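Local coordinates for protein putative histidinol-phosphate aminotransferase (Erwinia carotovora atroseptica, PDB 3LY1) that binds pyridoxal 5'-phosphate and probably acts as a transaminase, perhaps on histidinol phosphate, as a member of the class-II aminotransferase family, at residues I71-G76 / M220-A225. Numbering follows the deposited sequence.
Sequences ILLTAG and MRVGYA. With PLP (pyridoxal-5'-phosphate), chain E; EDO (1,2-ethanediol), chain H.
Bends at chi2 (-57°) and chi3 (-53°) fold the Arg221 side chain back so that its guanidinium meets the PLP phosphate edge-on, with Ala75 C and Gly76 CA over one face. Two nearly straight bonds make a fork: NH2 reaches PLP O1P at 2.8 Å and NH1 reaches PLP O3P at 2.9 Å. NH1 also binds Ala218 O, and a water joins NH2 to Ala75 O; together these bonds fix the plane of the group, whose positive charge would offset the negative charge of the phosphate. Ser78 OG and Ser212 OG are also hydrogen-bonded to PLP. In this fold-type I aminotransferase domain, strand 71-74 forms one edge of the seven-stranded mixed sheet within the chain, and strand 223-226, antiparallel to both its neighbours, joins it to the rest. Leu72 and Ala225 exchange two backbone bonds, Ala225 N to Leu72 O at 2.8 Å being the shorter. Thr74 and Gly223 form the next hydrogen-bonded pair, with both donors lying above the carbonyl planes. Just beyond, Thr74 OG1, set between backbone N and carbonyl carbon (chi1 63°), donates to Gly76 O at 2.7 Å and ties down the turn leading to the cofactor. Leu72 and Ala225 pack on helix 229-235. On the face carrying Leu73 and Tyr224, Leu73 CD2 also reaches Val222 CG1, just before the strand, at 4.3 Å, while the Tyr224 ring leads away, and its OH is hydrogen-bonded to His64 NE2.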
loop_
_atom_site.group_PDB
_atom_site.type_symbol
_atom_site.label_atom_id
_atom_site.label_comp_id
_atom_site.label_asym_id
_atom_site.label_seq_id
_atom_site.Cartn_x
_atom_site.Cartn_y
_atom_site.Cartn_z
ATOM N N ILE A 71 -14.731 -2.983 -8.567
ATOM C CA ILE A 71 -13.336 -2.510 -8.593
ATOM C C ILE A 71 -12.766 -2.413 -7.164
ATOM O O ILE A 71 -13.394 -1.836 -6.281
ATOM C CB ILE A 71 -13.216 -1.129 -9.299
ATOM C CG1 ILE A 71 -13.694 -1.234 -10.734
ATOM C CG2 ILE A 71 -11.733 -0.557 -9.288
ATOM C CD1 ILE A 71 -12.989 -2.369 -11.547
ATOM N N LEU A 72 -11.576 -2.970 -6.944
ATOM C CA LEU A 72 -10.785 -2.712 -5.735
ATOM C C LEU A 72 -9.445 -2.141 -6.102
ATOM O O LEU A 72 -8.645 -2.823 -6.759
ATOM C CB LEU A 72 -10.540 -3.982 -4.904
ATOM C CG LEU A 72 -9.795 -3.831 -3.576
ATOM C CD1 LEU A 72 -10.644 -3.111 -2.533
ATOM C CD2 LEU A 72 -9.443 -5.224 -3.042
ATOM N N LEU A 73 -9.199 -0.892 -5.697
ATOM C CA LEU A 73 -7.916 -0.247 -5.915
ATOM C C LEU A 73 -6.913 -0.716 -4.896
ATOM O O LEU A 73 -7.230 -0.871 -3.696
ATOM C CB LEU A 73 -8.049 1.284 -5.856
ATOM C CG LEU A 73 -8.491 2.068 -7.082
ATOM C CD1 LEU A 73 -9.056 3.399 -6.583
ATOM C CD2 LEU A 73 -7.378 2.247 -8.129
ATOM N N THR A 74 -5.695 -0.960 -5.360
ATOM C CA THR A 74 -4.658 -1.546 -4.525
ATOM C C THR A 74 -3.342 -0.850 -4.835
ATOM O O THR A 74 -3.180 -0.131 -5.889
ATOM C CB THR A 74 -4.511 -3.120 -4.706
ATOM O OG1 THR A 74 -4.106 -3.430 -6.046
ATOM C CG2 THR A 74 -5.844 -3.932 -4.367
ATOM N N ALA A 75 -2.411 -0.985 -3.905
ATOM C CA ALA A 75 -1.079 -0.351 -4.076
ATOM C C ALA A 75 -0.203 -1.263 -4.913
ATOM O O ALA A 75 0.527 -2.118 -4.397
ATOM C CB ALA A 75 -0.435 -0.000 -2.724
ATOM N N GLY A 76 -0.351 -1.118 -6.226
ATOM C CA GLY A 76 0.145 -2.066 -7.219
ATOM C C GLY A 76 -0.658 -3.350 -7.225
ATOM O O GLY A 76 -1.398 -3.620 -6.291
HETATM N N MSE A 220 4.812 4.463 -8.615
HETATM C CA MSE A 220 3.649 5.172 -8.119
HETATM C C MSE A 220 2.661 4.263 -7.371
HETATM O O MSE A 220 1.803 4.756 -6.635
HETATM C CB MSE A 220 2.962 5.906 -9.251
HETATM C CG MSE A 220 3.759 7.018 -9.826
HETATM SE SE MSE A 220 3.591 8.719 -8.782
HETATM C CE MSE A 220 5.132 8.462 -7.578
ATOM N N ARG A 221 2.838 2.939 -7.480
ATOM C CA ARG A 221 2.057 1.972 -6.718
ATOM C C ARG A 221 0.528 2.124 -6.892
ATOM O O ARG A 221 -0.199 2.435 -5.942
ATOM C CB ARG A 221 2.477 1.963 -5.227
ATOM C CG ARG A 221 3.991 2.118 -4.998
ATOM C CD ARG A 221 4.823 1.052 -5.716
ATOM N NE ARG A 221 4.383 -0.325 -5.396
ATOM C CZ ARG A 221 4.063 -1.252 -6.296
ATOM N NH1 ARG A 221 4.171 -0.991 -7.587
ATOM N NH2 ARG A 221 3.668 -2.463 -5.905
ATOM N N VAL A 222 0.056 1.889 -8.112
ATOM C CA VAL A 222 -1.364 1.887 -8.399
ATOM C C VAL A 222 -1.708 0.656 -9.209
ATOM O O VAL A 222 -1.214 0.473 -10.306
ATOM C CB VAL A 222 -1.830 3.179 -9.166
ATOM C CG1 VAL A 222 -3.368 3.240 -9.221
ATOM C CG2 VAL A 222 -1.242 4.484 -8.549
ATOM N N GLY A 223 -2.554 -0.204 -8.652
ATOM C CA GLY A 223 -3.122 -1.309 -9.391
ATOM C C GLY A 223 -4.549 -1.510 -8.938
ATOM O O GLY A 223 -5.073 -0.709 -8.157
ATOM N N TYR A 224 -5.194 -2.560 -9.448
ATOM C CA TYR A 224 -6.581 -2.825 -9.106
ATOM C C TYR A 224 -6.983 -4.268 -9.439
ATOM O O TYR A 224 -6.272 -4.978 -10.190
ATOM C CB TYR A 224 -7.546 -1.813 -9.755
ATOM C CG TYR A 224 -7.552 -1.789 -11.261
ATOM C CD1 TYR A 224 -6.565 -1.129 -11.969
ATOM C CD2 TYR A 224 -8.554 -2.429 -11.984
ATOM C CE1 TYR A 224 -6.576 -1.080 -13.351
ATOM C CE2 TYR A 224 -8.553 -2.416 -13.376
ATOM C CZ TYR A 224 -7.580 -1.726 -14.058
ATOM O OH TYR A 224 -7.604 -1.716 -15.434
ATOM N N ALA A 225 -8.067 -4.703 -8.799
ATOM C CA ALA A 225 -8.762 -5.953 -9.127
ATOM C C ALA A 225 -10.139 -5.635 -9.747
ATOM O O ALA A 225 -10.800 -4.629 -9.398
ATOM C CB ALA A 225 -8.892 -6.854 -7.909
HETATM N N1 PLP E . 2.073 -9.416 -11.847
HETATM C C2 PLP E . 3.131 -9.704 -12.684
HETATM C C2A PLP E . 2.970 -10.808 -13.698
HETATM C C3 PLP E . 4.317 -8.984 -12.532
HETATM O O3 PLP E . 5.365 -9.280 -13.343
HETATM C C4 PLP E . 4.412 -7.984 -11.539
HETATM C C4A PLP E . 5.635 -7.109 -11.448
HETATM O O4A PLP E . 6.704 -7.697 -11.421
HETATM C C5 PLP E . 3.330 -7.716 -10.693
HETATM C C6 PLP E . 2.167 -8.468 -10.867
HETATM C C5A PLP E . 3.383 -6.667 -9.604
HETATM O O4P PLP E . 3.590 -5.322 -10.075
HETATM P P PLP E . 2.981 -4.070 -9.295
HETATM O O1P PLP E . 2.889 -4.313 -7.821
HETATM O O2P PLP E . 1.640 -3.904 -9.960
HETATM O O3P PLP E . 3.960 -2.971 -9.673
HETATM C C1 EDO H . -5.489 0.511 -16.466
HETATM O O1 EDO H . -5.368 -0.840 -16.900
HETATM C C2 EDO H . -6.643 1.152 -17.218
HETATM O O2 EDO H . -6.157 1.563 -18.490
HETATM O O HOH W 1 2.814 -2.073 -3.138
#